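Local coordinates for protein homoserine kinase (Cytophaga hutchinsonii, PDB 4P52) that probably catalyses the ATP-dependent phosphorylation of homoserine to O-phosphohomoserine on the threonine biosynthesis route, as a GHMP-family kinase, at residues L232-L237 and T241-R246; G171-V176 and L187-N192; L277-S282 and I288-T293; A36-G41 and L45-D50; Y194-H199 and Q299-A304. All blocks are in the same frame, centred on the assembly; numbering follows the deposited sequence.

Interaction 1 of 5, residues L232-L237 and T241-R246; sequences LVAGLL and TSLIGR
Ile244 and Gly235 meet close to the connection of a helical hairpin: helices 219-237 and 241-247 are joined by a three-residue connection and run nearly antiparallel, with the axes of the two short segments 8.0 Å apart at 156°. The contact is held by apolar packing. Because Gly235 has no side chain, Leu243 and Ile244 can lie directly against its backbone; the CD2 methyl of Leu243 rests 3.5 Å from Gly235 N, and the same methyl reaches Ala234 CB at 4.2 Å. Between side chains, Ile244 uses both of its branches. CG1 stands beside the backbone N (chi1 -63°) and the chain runs on extended, which carries CD1 toward Leu236, while Ile244 CG2 meets Leu232 CD1 at 3.7 Å; both leucines cross the isoleucine at about a right angle. Polar partners come from outside the two segments. Asp240 OD1 takes the N-H of Leu243 close to the start of the second helix, and Arg246 forms a salt bridge with Asp183 of the second subunit, placing the hairpin at the dimer interface. Among the apolar groups, Ile244 CD1 sits across Leu236 CD2 and lies 3.6 Å from the carbonyl oxygen Gly235 O.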
# COMPACT_ATOMS: atom_id res chain seq x y z
N LEU A 232 -5.03 -3.91 0.17
CA LEU A 232 -4.85 -5.12 -0.62
C LEU A 232 -3.62 -5.92 -0.17
O LEU A 232 -3.70 -7.13 0.03
CB LEU A 232 -4.74 -4.77 -2.10
CG LEU A 232 -4.80 -5.85 -3.17
CD1 LEU A 232 -5.93 -6.82 -2.95
CD2 LEU A 232 -5.00 -5.18 -4.52
N VAL A 233 -2.48 -5.25 -0.01
CA VAL A 233 -1.27 -5.90 0.48
C VAL A 233 -1.48 -6.55 1.87
O VAL A 233 -1.06 -7.69 2.09
CB VAL A 233 -0.09 -4.92 0.50
CG1 VAL A 233 1.11 -5.49 1.23
CG2 VAL A 233 0.29 -4.55 -0.93
N ALA A 234 -2.15 -5.83 2.77
CA ALA A 234 -2.44 -6.36 4.11
C ALA A 234 -3.38 -7.55 3.99
O ALA A 234 -3.11 -8.59 4.57
CB ALA A 234 -3.01 -5.28 5.02
N GLY A 235 -4.47 -7.38 3.25
CA GLY A 235 -5.39 -8.47 2.90
C GLY A 235 -4.75 -9.76 2.36
O GLY A 235 -5.22 -10.84 2.68
N LEU A 236 -3.69 -9.66 1.57
CA LEU A 236 -3.04 -10.85 1.06
C LEU A 236 -2.10 -11.44 2.08
O LEU A 236 -2.11 -12.64 2.31
CB LEU A 236 -2.23 -10.57 -0.21
CG LEU A 236 -2.91 -10.00 -1.45
CD1 LEU A 236 -1.82 -9.79 -2.50
CD2 LEU A 236 -4.05 -10.88 -1.98
N LEU A 237 -1.27 -10.61 2.68
CA LEU A 237 -0.35 -11.08 3.70
C LEU A 237 -1.03 -11.75 4.90
O LEU A 237 -0.40 -12.52 5.61
CB LEU A 237 0.50 -9.93 4.22
CG LEU A 237 1.42 -9.25 3.23
CD1 LEU A 237 2.63 -8.63 3.91
CD2 LEU A 237 1.86 -10.30 2.23
N THR A 241 -10.00 -12.28 3.31
CA THR A 241 -10.78 -12.26 2.07
C THR A 241 -11.61 -11.01 1.92
O THR A 241 -11.58 -10.37 0.87
CB THR A 241 -11.66 -13.54 2.00
OG1 THR A 241 -11.04 -14.43 1.07
CG2 THR A 241 -13.21 -13.30 1.64
N SER A 242 -12.35 -10.68 2.97
CA SER A 242 -13.29 -9.57 2.98
C SER A 242 -12.61 -8.21 2.74
O SER A 242 -13.24 -7.28 2.21
CB SER A 242 -14.00 -9.58 4.33
OG SER A 242 -15.19 -8.81 4.27
N LEU A 243 -11.34 -8.10 3.15
CA LEU A 243 -10.55 -6.87 3.05
C LEU A 243 -10.10 -6.69 1.60
O LEU A 243 -10.20 -5.57 1.06
CB LEU A 243 -9.34 -6.89 4.00
CG LEU A 243 -8.37 -5.69 4.05
CD1 LEU A 243 -9.09 -4.39 4.39
CD2 LEU A 243 -7.19 -5.91 4.99
N ILE A 244 -9.64 -7.78 0.99
CA ILE A 244 -9.31 -7.82 -0.44
C ILE A 244 -10.49 -7.38 -1.32
O ILE A 244 -10.34 -6.54 -2.20
CB ILE A 244 -8.85 -9.21 -0.86
CG1 ILE A 244 -7.58 -9.58 -0.12
CG2 ILE A 244 -8.61 -9.25 -2.36
CD1 ILE A 244 -7.08 -10.98 -0.41
N GLY A 245 -11.68 -7.90 -1.04
CA GLY A 245 -12.87 -7.49 -1.77
C GLY A 245 -13.04 -5.99 -1.76
O GLY A 245 -13.23 -5.36 -2.80
N ARG A 246 -12.94 -5.41 -0.57
CA ARG A 246 -13.17 -3.98 -0.40
C ARG A 246 -12.02 -3.15 -0.97
O ARG A 246 -12.25 -2.07 -1.48
CB ARG A 246 -13.43 -3.65 1.07
CG ARG A 246 -14.89 -3.72 1.51
CD ARG A 246 -14.98 -3.59 3.03
NE ARG A 246 -13.75 -4.11 3.64
CZ ARG A 246 -13.65 -4.63 4.86
NH1 ARG A 246 -14.73 -4.72 5.62
NH2 ARG A 246 -12.47 -5.08 5.31

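Interaction 2 of 5, residues G171-V176 and L187-N192; sequences GGFVLV and LPVPAN
Phe173 lays the base of its side chain across one methyl of Val189: CG1 of the valine is 3.7 Å from Phe173 CB and equally close to CG and CD2, so it touches the stem and the near side of the ring obliquely. The two side chains cross at about a right angle. With CG of Phe173 trans to its own N (chi1 -164°), the ring runs on past the valine toward Leu236, so only its near part meets the methyl. Leu187 approaches farther along strand 173-178, with Leu187 CD1 resting 4.0 Å from Leu175 CB. More loosely, Phe173 CD1 and Leu187 CD1 are 4.4 Å apart. Beneath these apolar groups the backbones are tied once directly. Leu187 N gives a nearly straight hydrogen bond (176°) to Phe173 O over 2.8 Å. A water closes the second link where the chains begin to part, accepting from Phe173 N at 2.9 Å and donating to Leu187 O at 2.7 Å, so it takes the place of a second direct bond between the same two residues. This is the open end of the antiparallel hairpin 173-178/183-187, after which the second chain leaves the sheet toward strand 194-200. Helix 219-237 lies against the pair through Leu236 and Leu237, strand 45-49 flanks Phe173 and Leu175 through Leu45, helix 162-170 packs on Val174, and Ala234 of the second subunit packs on Leu187.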
# COMPACT_ATOMS: atom_id res chain seq x y z
N GLY A 171 7.75 -16.34 -10.40
CA GLY A 171 6.52 -16.97 -9.93
C GLY A 171 5.88 -16.19 -8.80
O GLY A 171 6.51 -15.33 -8.18
N GLY A 172 4.60 -16.46 -8.57
CA GLY A 172 3.93 -15.95 -7.40
C GLY A 172 3.36 -14.57 -7.57
O GLY A 172 3.09 -14.12 -8.71
N PHE A 173 3.19 -13.90 -6.44
CA PHE A 173 2.60 -12.59 -6.36
C PHE A 173 3.65 -11.59 -5.90
O PHE A 173 4.30 -11.78 -4.88
CB PHE A 173 1.44 -12.63 -5.36
CG PHE A 173 0.54 -11.47 -5.48
CD1 PHE A 173 0.98 -10.20 -5.11
CD2 PHE A 173 -0.76 -11.63 -5.98
CE1 PHE A 173 0.15 -9.09 -5.26
CE2 PHE A 173 -1.59 -10.52 -6.14
CZ PHE A 173 -1.13 -9.25 -5.77
N VAL A 174 3.77 -10.49 -6.63
CA VAL A 174 4.88 -9.57 -6.47
C VAL A 174 4.44 -8.11 -6.27
O VAL A 174 3.48 -7.63 -6.92
CB VAL A 174 5.83 -9.70 -7.68
CG1 VAL A 174 6.67 -8.46 -7.89
CG2 VAL A 174 6.70 -10.94 -7.54
N LEU A 175 5.13 -7.42 -5.37
CA LEU A 175 5.03 -5.96 -5.25
C LEU A 175 6.31 -5.35 -5.81
O LEU A 175 7.43 -5.75 -5.43
CB LEU A 175 4.82 -5.54 -3.79
CG LEU A 175 5.16 -4.11 -3.35
CD1 LEU A 175 4.05 -3.17 -3.73
CD2 LEU A 175 5.31 -4.04 -1.85
N VAL A 176 6.14 -4.41 -6.75
CA VAL A 176 7.27 -3.65 -7.27
C VAL A 176 7.27 -2.32 -6.55
O VAL A 176 6.49 -1.38 -6.88
CB VAL A 176 7.19 -3.42 -8.79
CG1 VAL A 176 8.43 -2.66 -9.27
CG2 VAL A 176 7.06 -4.75 -9.50
N LEU A 187 5.24 -11.67 -2.27
CA LEU A 187 4.31 -11.74 -1.14
C LEU A 187 3.57 -13.07 -1.09
O LEU A 187 3.24 -13.61 -2.14
CB LEU A 187 3.30 -10.60 -1.25
CG LEU A 187 3.86 -9.19 -1.28
CD1 LEU A 187 2.72 -8.23 -1.61
CD2 LEU A 187 4.52 -8.84 0.04
N PRO A 188 3.30 -13.59 0.12
CA PRO A 188 2.44 -14.78 0.21
C PRO A 188 0.98 -14.43 -0.08
O PRO A 188 0.52 -13.33 0.21
CB PRO A 188 2.58 -15.18 1.67
CG PRO A 188 2.81 -13.88 2.38
CD PRO A 188 3.73 -13.14 1.45
N VAL A 189 0.25 -15.37 -0.66
CA VAL A 189 -1.15 -15.18 -0.93
C VAL A 189 -1.94 -16.39 -0.45
O VAL A 189 -1.38 -17.48 -0.35
CB VAL A 189 -1.38 -14.97 -2.45
CG1 VAL A 189 -1.00 -13.52 -2.78
CG2 VAL A 189 -0.64 -16.02 -3.28
N PRO A 190 -3.25 -16.22 -0.17
CA PRO A 190 -3.94 -17.42 0.33
C PRO A 190 -4.04 -18.52 -0.74
O PRO A 190 -4.10 -18.24 -1.94
CB PRO A 190 -5.31 -16.91 0.79
CG PRO A 190 -5.43 -15.53 0.25
CD PRO A 190 -4.11 -15.03 -0.25
N ALA A 191 -3.97 -19.77 -0.29
CA ALA A 191 -3.76 -20.90 -1.19
C ALA A 191 -5.02 -21.23 -1.95
O ALA A 191 -4.96 -21.93 -2.97
CB ALA A 191 -3.26 -22.12 -0.42
N ASN A 192 -6.15 -20.74 -1.45
CA ASN A 192 -7.45 -20.99 -2.04
C ASN A 192 -7.91 -19.80 -2.88
O ASN A 192 -9.08 -19.67 -3.21
CB ASN A 192 -8.46 -21.25 -0.92
CG ASN A 192 -8.68 -20.02 -0.05
OD1 ASN A 192 -7.73 -19.32 0.32
ND2 ASN A 192 -9.93 -19.74 0.27
O HOH W 1 3.82 -15.40 -4.04

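Interaction 3 of 5, residues L277-S282 and I288-T293; sequences LGCSIS and IFALST
The ring of Phe289 is folded back over Ser280 by a first torsion that sets CG between the backbone N and the carbonyl carbon (chi1 75°). Ser280 N then lies over one ring face, toward the rim, while Ile281 O comes in at the edge, 3.5 Å from Phe289 CE1. On the other side of the ribbon, Cys279 holds SG trans to its N (chi1 170°), which takes the sulfur along the sheet to Ile288 CG2 at 3.6 Å; Cys279 CB also faces Ala290 CB at 4.1 Å. Ser280 and Phe289 bond to each other in both directions: Ser280 N to Phe289 O at 3.0 Å, and Phe289 N to Ser280 O at 2.9 Å. Further along, Leu291 N reaches Gly278 O at 3.0 Å. These strands form a beta hairpin at one edge of the four-stranded antiparallel sheet, whose strand order and two packed helices match the ferredoxin-like C-terminal domain of GHMP kinases. The glycine-rich connection of the hairpin, Gly-Ser-Gly-Pro-Ser, resembles the third sequence motif of GHMP kinases. At the start of that loop Ser282 OG bonds to Gly117 O, in the glycine-rich loop that in relatives holds the nucleotide phosphates, and Ser280 OG is taken up by Glu254. At the far end Leu277 N bonds to Leu291 O at 2.7 Å, and Leu277 CD1 meets Thr293 CG2 at 4.2 Å.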
# COMPACT_ATOMS: atom_id res chain seq x y z
N LEU A 277 -14.62 -11.79 -5.72
CA LEU A 277 -14.10 -10.87 -4.71
C LEU A 277 -14.00 -9.49 -5.28
O LEU A 277 -14.34 -8.48 -4.64
CB LEU A 277 -12.71 -11.29 -4.29
CG LEU A 277 -12.62 -12.32 -3.18
CD1 LEU A 277 -11.17 -12.39 -2.71
CD2 LEU A 277 -13.58 -11.91 -2.06
N GLY A 278 -13.50 -9.45 -6.52
CA GLY A 278 -13.29 -8.22 -7.22
C GLY A 278 -12.85 -8.57 -8.62
O GLY A 278 -12.51 -9.73 -8.91
N CYS A 279 -12.85 -7.56 -9.48
CA CYS A 279 -12.70 -7.79 -10.88
C CYS A 279 -12.20 -6.51 -11.52
O CYS A 279 -12.76 -5.45 -11.25
CB CYS A 279 -14.05 -8.21 -11.47
SG CYS A 279 -14.06 -8.24 -13.27
N SER A 280 -11.16 -6.62 -12.35
CA SER A 280 -10.66 -5.47 -13.09
C SER A 280 -9.93 -5.81 -14.39
O SER A 280 -9.88 -6.97 -14.82
CB SER A 280 -9.75 -4.61 -12.20
OG SER A 280 -9.65 -3.27 -12.75
N ILE A 281 -9.37 -4.79 -15.04
CA ILE A 281 -8.61 -4.99 -16.26
C ILE A 281 -7.31 -5.68 -15.94
O ILE A 281 -6.66 -5.32 -14.98
CB ILE A 281 -8.31 -3.65 -16.94
CG1 ILE A 281 -9.62 -2.94 -17.29
CG2 ILE A 281 -7.41 -3.84 -18.19
CD1 ILE A 281 -9.46 -1.45 -17.56
N SER A 282 -6.91 -6.66 -16.75
CA SER A 282 -5.61 -7.26 -16.57
C SER A 282 -4.57 -6.48 -17.35
O SER A 282 -4.72 -6.31 -18.56
CB SER A 282 -5.64 -8.70 -17.05
OG SER A 282 -4.34 -9.24 -17.00
N ILE A 288 -9.53 -9.32 -18.79
CA ILE A 288 -10.16 -8.97 -17.54
C ILE A 288 -9.96 -10.14 -16.59
O ILE A 288 -10.02 -11.30 -17.01
CB ILE A 288 -11.67 -8.76 -17.75
CG1 ILE A 288 -11.87 -7.63 -18.78
CG2 ILE A 288 -12.39 -8.43 -16.45
CD1 ILE A 288 -13.31 -7.37 -19.14
N PHE A 289 -9.72 -9.86 -15.32
CA PHE A 289 -9.54 -10.95 -14.36
C PHE A 289 -10.48 -10.75 -13.19
O PHE A 289 -10.87 -9.60 -12.86
CB PHE A 289 -8.09 -11.04 -13.85
CG PHE A 289 -7.75 -9.96 -12.87
CD1 PHE A 289 -7.50 -8.66 -13.31
CD2 PHE A 289 -7.71 -10.24 -11.52
CE1 PHE A 289 -7.22 -7.65 -12.38
CE2 PHE A 289 -7.44 -9.24 -10.59
CZ PHE A 289 -7.20 -7.94 -11.02
N ALA A 290 -10.81 -11.85 -12.54
CA ALA A 290 -11.60 -11.78 -11.32
C ALA A 290 -10.92 -12.66 -10.28
O ALA A 290 -10.24 -13.64 -10.65
CB ALA A 290 -13.04 -12.23 -11.57
N LEU A 291 -11.07 -12.31 -9.01
CA LEU A 291 -10.54 -13.14 -7.96
C LEU A 291 -11.69 -13.76 -7.23
O LEU A 291 -12.75 -13.14 -7.09
CB LEU A 291 -9.60 -12.34 -7.04
CG LEU A 291 -8.33 -11.72 -7.67
CD1 LEU A 291 -7.55 -10.95 -6.62
CD2 LEU A 291 -7.41 -12.75 -8.29
N SER A 292 -11.52 -15.02 -6.81
CA SER A 292 -12.50 -15.68 -5.96
C SER A 292 -11.77 -16.65 -5.02
O SER A 292 -10.54 -16.78 -5.09
CB SER A 292 -13.55 -16.41 -6.77
OG SER A 292 -12.93 -17.30 -7.69
N THR A 293 -12.53 -17.34 -4.17
CA THR A 293 -11.93 -18.19 -3.15
C THR A 293 -12.15 -19.70 -3.30
O THR A 293 -11.89 -20.46 -2.38
CB THR A 293 -12.31 -17.74 -1.73
OG1 THR A 293 -13.73 -17.83 -1.57
CG2 THR A 293 -11.93 -16.31 -1.52

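Interaction 4 of 5, residues A36-G41 and L45-D50; sequences ANVSCG and LGFAVD
Val38 turns one methyl, CG2, into the start of strand 45-49, where it meets Phe47 CD2 at 3.7 Å and Leu45 CB at 4.0 Å. The valine and the phenylalanine cross at a slant, the methyl approaching the ring obliquely. Phe47 presents that side of its ring because its first torsion (chi1 68°) places CG over its own backbone, between N and the carbonyl carbon. Leu45 lays CD1 over the backbone of Gly41, 3.7 Å from its CA, which the absence of a side chain on Gly41 allows. Two backbone bonds accompany the packing. Leu45 N bonds to Gly41 O over 3.1 Å, and Asn37 N makes a bent, weak bond to Leu45 O at 2.8 Å. Ala36 and Gly46 face each other as a non-hydrogen-bonded antiparallel pair, CA to CA 4.1 Å. One shell out, a type II' turn from Val38 to Gly41 brings Gly41 back to the strand, and Asn37 OD1 receives the N-H of Asp43, tying the loop to itself. Helix 219-237 backs Cys40 and Leu45 through Leu232, while Ala36 pairs with Gly283 of the glycine-rich hairpin loop. The sequence of this connection, Ala-Asn-Val-Ser-Cys-Gly-Phe-Asp, resembles the first sequence motif of the GHMP kinases, which in relatives lines the substrate pocket; here it probably does the same.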
# COMPACT_ATOMS: atom_id res chain seq x y z
N ALA A 36 -0.98 -8.00 -14.42
CA ALA A 36 -0.46 -6.78 -13.79
C ALA A 36 -1.56 -5.80 -13.33
O ALA A 36 -2.73 -5.93 -13.72
CB ALA A 36 0.55 -6.11 -14.70
N ASN A 37 -1.16 -4.84 -12.49
CA ASN A 37 -2.04 -3.85 -11.87
C ASN A 37 -2.95 -4.40 -10.79
O ASN A 37 -3.04 -3.83 -9.69
CB ASN A 37 -2.75 -3.02 -12.93
CG ASN A 37 -1.76 -2.44 -13.93
OD1 ASN A 37 -0.61 -2.13 -13.58
ND2 ASN A 37 -2.17 -2.33 -15.18
N VAL A 38 -3.59 -5.53 -11.03
CA VAL A 38 -4.38 -6.18 -9.96
C VAL A 38 -5.30 -5.15 -9.28
O VAL A 38 -5.24 -4.92 -8.07
CB VAL A 38 -3.48 -6.91 -8.93
CG1 VAL A 38 -4.29 -7.77 -7.97
CG2 VAL A 38 -2.42 -7.77 -9.63
N SER A 39 -6.14 -4.48 -10.08
CA SER A 39 -7.03 -3.45 -9.54
C SER A 39 -6.28 -2.15 -9.12
O SER A 39 -5.84 -1.36 -9.97
CB SER A 39 -7.86 -4.00 -8.38
OG SER A 39 -8.93 -3.13 -8.10
N CYS A 40 -6.16 -1.94 -7.82
CA CYS A 40 -5.71 -0.63 -7.36
C CYS A 40 -4.20 -0.44 -7.47
O CYS A 40 -3.72 0.69 -7.47
CB CYS A 40 -6.18 -0.38 -5.93
SG CYS A 40 -5.60 -1.68 -4.83
N GLY A 41 -3.45 -1.53 -7.63
CA GLY A 41 -2.01 -1.46 -7.63
C GLY A 41 -1.37 -1.21 -8.98
O GLY A 41 -0.40 -1.90 -9.36
N LEU A 45 1.70 -4.04 -8.62
CA LEU A 45 1.31 -5.41 -8.24
C LEU A 45 1.14 -6.25 -9.49
O LEU A 45 0.68 -5.76 -10.52
CB LEU A 45 -0.01 -5.44 -7.49
CG LEU A 45 -0.11 -4.56 -6.24
CD1 LEU A 45 -1.55 -4.59 -5.73
CD2 LEU A 45 0.88 -5.02 -5.18
N GLY A 46 1.51 -7.52 -9.40
CA GLY A 46 1.39 -8.44 -10.52
C GLY A 46 1.51 -9.86 -9.98
O GLY A 46 2.15 -10.09 -8.93
N PHE A 47 0.90 -10.81 -10.68
CA PHE A 47 1.02 -12.21 -10.29
C PHE A 47 0.94 -13.11 -11.50
O PHE A 47 0.37 -12.73 -12.52
CB PHE A 47 -0.02 -12.57 -9.23
CG PHE A 47 -1.44 -12.56 -9.72
CD1 PHE A 47 -1.96 -13.67 -10.40
CD2 PHE A 47 -2.27 -11.45 -9.49
CE1 PHE A 47 -3.28 -13.68 -10.83
CE2 PHE A 47 -3.60 -11.44 -9.93
CZ PHE A 47 -4.09 -12.57 -10.60
N ALA A 48 1.53 -14.31 -11.39
CA ALA A 48 1.60 -15.24 -12.52
C ALA A 48 0.45 -16.20 -12.49
O ALA A 48 -0.04 -16.57 -11.42
CB ALA A 48 2.91 -15.98 -12.50
N VAL A 49 -0.01 -16.62 -13.65
CA VAL A 49 -1.03 -17.65 -13.67
C VAL A 49 -0.48 -18.88 -14.35
O VAL A 49 0.65 -18.83 -14.80
CB VAL A 49 -2.35 -17.16 -14.30
CG1 VAL A 49 -3.01 -16.17 -13.36
CG2 VAL A 49 -2.11 -16.58 -15.69
N ASP A 50 -1.27 -19.96 -14.40
CA ASP A 50 -0.80 -21.23 -14.98
C ASP A 50 -0.78 -21.18 -16.51
O ASP A 50 0.13 -21.75 -17.12
CB ASP A 50 -1.71 -22.40 -14.58
CG ASP A 50 -1.61 -22.77 -13.09
OD1 ASP A 50 -0.71 -22.28 -12.36
OD2 ASP A 50 -2.48 -23.58 -12.66

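Interaction 5 of 5, residues Y194-H199 and Q299-A304; sequences YATIIH and QKIGQA
Thr196 stands upright from the middle of strand 194-200 and drives its methyl against the bare backbone of Gly302. Thr196 CG2 is 3.5 Å from Gly302 CA and 3.7 Å from Gly302 N, and the CA atoms of these two residues, 6.0 Å apart, are the nearest CA pair between the two segments. The threonine's rotation sorts its two branches: chi1 of -54° sets CG2 trans to the backbone N and aims it at the glycine, while OG1 is left beside the N and turns toward the preceding turn of the helix. There the hydroxyl donates to the carbonyl oxygen of Ala298. Ile301 flanks the same threonine with its CG2 branch, 4.3 Å from Thr196 OG1, a looser contact; the same CG2 also meets Ala290, while the longer branch carries CD1 to Ser292 on the neighbouring strand. Two residues on along the strand, Ile198 points to the same side and packs on Met305 farther down the helix, whereas Ile197 faces the opposite side of the sheet, against Phe289 and Leu118. Helix 295-310 therefore lies over one face of the ferredoxin-like sheet, as the second helix of this fold, following strand 288-292 directly in the chain. With no side chain at Gly302, helix and strand can approach closely enough for a threonine to span the gap. Chemically the seam is mostly a methyl-on-backbone contact with one buried polar group, and because that hydroxyl has a helix carbonyl as partner, its burial probably costs little and fixes the threonine's rotation.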
# COMPACT_ATOMS: atom_id res chain seq x y z
N TYR A 194 -8.28 -17.88 -6.24
CA TYR A 194 -8.31 -18.23 -7.66
C TYR A 194 -8.48 -16.99 -8.50
O TYR A 194 -9.12 -16.01 -8.08
CB TYR A 194 -9.46 -19.16 -7.94
CG TYR A 194 -9.21 -20.57 -7.53
CD1 TYR A 194 -9.32 -20.95 -6.19
CD2 TYR A 194 -8.86 -21.54 -8.49
CE1 TYR A 194 -9.09 -22.24 -5.81
CE2 TYR A 194 -8.62 -22.85 -8.11
CZ TYR A 194 -8.74 -23.18 -6.77
OH TYR A 194 -8.50 -24.45 -6.37
N ALA A 195 -7.88 -17.05 -9.67
CA ALA A 195 -7.99 -16.00 -10.67
C ALA A 195 -8.68 -16.58 -11.91
O ALA A 195 -8.29 -17.65 -12.43
CB ALA A 195 -6.61 -15.52 -11.03
N THR A 196 -9.74 -15.90 -12.36
CA THR A 196 -10.36 -16.22 -13.61
C THR A 196 -9.95 -15.13 -14.56
O THR A 196 -10.19 -13.96 -14.28
CB THR A 196 -11.90 -16.28 -13.51
OG1 THR A 196 -12.27 -17.19 -12.47
CG2 THR A 196 -12.48 -16.78 -14.82
N ILE A 197 -9.31 -15.52 -15.67
CA ILE A 197 -8.93 -14.61 -16.75
C ILE A 197 -9.85 -14.85 -17.95
O ILE A 197 -10.04 -16.00 -18.37
CB ILE A 197 -7.49 -14.86 -17.30
CG1 ILE A 197 -6.40 -14.81 -16.23
CG2 ILE A 197 -7.13 -13.83 -18.35
CD1 ILE A 197 -6.63 -13.76 -15.19
N ILE A 198 -10.41 -13.78 -18.49
CA ILE A 198 -11.09 -13.84 -19.77
C ILE A 198 -10.39 -12.93 -20.79
O ILE A 198 -10.14 -11.73 -20.53
CB ILE A 198 -12.61 -13.56 -19.67
CG1 ILE A 198 -13.28 -13.83 -21.03
CG2 ILE A 198 -12.93 -12.17 -19.13
CD1 ILE A 198 -14.74 -14.23 -20.88
N HIS A 199 -10.07 -13.52 -21.94
CA HIS A 199 -9.48 -12.77 -23.00
C HIS A 199 -10.42 -12.68 -24.21
O HIS A 199 -10.59 -13.67 -24.92
CB HIS A 199 -8.16 -13.38 -23.42
CG HIS A 199 -7.63 -12.79 -24.67
ND1 HIS A 199 -7.60 -13.49 -25.87
CD2 HIS A 199 -7.24 -11.52 -24.96
CE1 HIS A 199 -7.16 -12.68 -26.82
NE2 HIS A 199 -6.93 -11.49 -26.30
N GLN A 299 -14.94 -20.95 -11.68
CA GLN A 299 -15.54 -21.46 -12.91
C GLN A 299 -16.85 -20.79 -13.27
O GLN A 299 -17.04 -20.41 -14.44
CB GLN A 299 -15.71 -22.97 -12.87
CG GLN A 299 -14.41 -23.68 -13.20
CD GLN A 299 -14.37 -25.11 -12.64
OE1 GLN A 299 -15.40 -25.65 -12.23
NE2 GLN A 299 -13.19 -25.71 -12.64
N LYS A 300 -17.74 -20.61 -12.29
CA LYS A 300 -18.97 -19.91 -12.62
C LYS A 300 -18.78 -18.39 -12.91
O LYS A 300 -19.50 -17.81 -13.74
CB LYS A 300 -20.16 -20.28 -11.73
CG LYS A 300 -19.98 -20.10 -10.24
CD LYS A 300 -21.33 -19.93 -9.55
CE LYS A 300 -21.91 -18.52 -9.80
NZ LYS A 300 -23.13 -18.23 -9.00
N ILE A 301 -17.76 -17.78 -12.31
CA ILE A 301 -17.39 -16.45 -12.72
C ILE A 301 -16.97 -16.43 -14.20
O ILE A 301 -17.41 -15.59 -14.96
CB ILE A 301 -16.31 -15.85 -11.80
CG1 ILE A 301 -16.94 -15.44 -10.46
CG2 ILE A 301 -15.66 -14.62 -12.42
CD1 ILE A 301 -15.99 -15.58 -9.28
N GLY A 302 -16.14 -17.38 -14.60
CA GLY A 302 -15.69 -17.49 -15.97
C GLY A 302 -16.84 -17.66 -16.92
O GLY A 302 -16.88 -17.00 -17.95
N GLN A 303 -17.79 -18.53 -16.57
CA GLN A 303 -18.99 -18.72 -17.36
C GLN A 303 -19.84 -17.47 -17.51
O GLN A 303 -20.44 -17.25 -18.58
CB GLN A 303 -19.82 -19.91 -16.87
CG GLN A 303 -19.27 -21.26 -17.33
CD GLN A 303 -18.70 -21.25 -18.78
OE1 GLN A 303 -17.49 -20.96 -19.01
NE2 GLN A 303 -19.58 -21.54 -19.77
N ALA A 304 -19.92 -16.64 -16.48
CA ALA A 304 -20.73 -15.43 -16.56
C ALA A 304 -20.05 -14.31 -17.38
O ALA A 304 -20.71 -13.55 -18.09
CB ALA A 304 -21.13 -14.94 -15.17

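Interactions 3 and 5, centres 8 Å apart, build one sheet: strand 288-292 is bonded to strand 194-200 through Ala290 N to Thr196 O at 2.8 Å. Interactions 2 and 4, whose centres are 9 Å apart, share the other sheet, with Val174 N 2.8 Å from Gly46 O. The two halves meet where Phe289 CZ packs 3.5 Å from Val38 CA. Interaction 1 touches interactions 2 and 4, Leu236 on Phe173 and Leu232 on Leu45; interactions 1 and 2 both reach the second subunit. The active site probably lies near the loops of interactions 3 and 4, centres 10 Å apart; interaction 5 is next to interaction 3 but about 15 Å, centre to centre, from interaction 4.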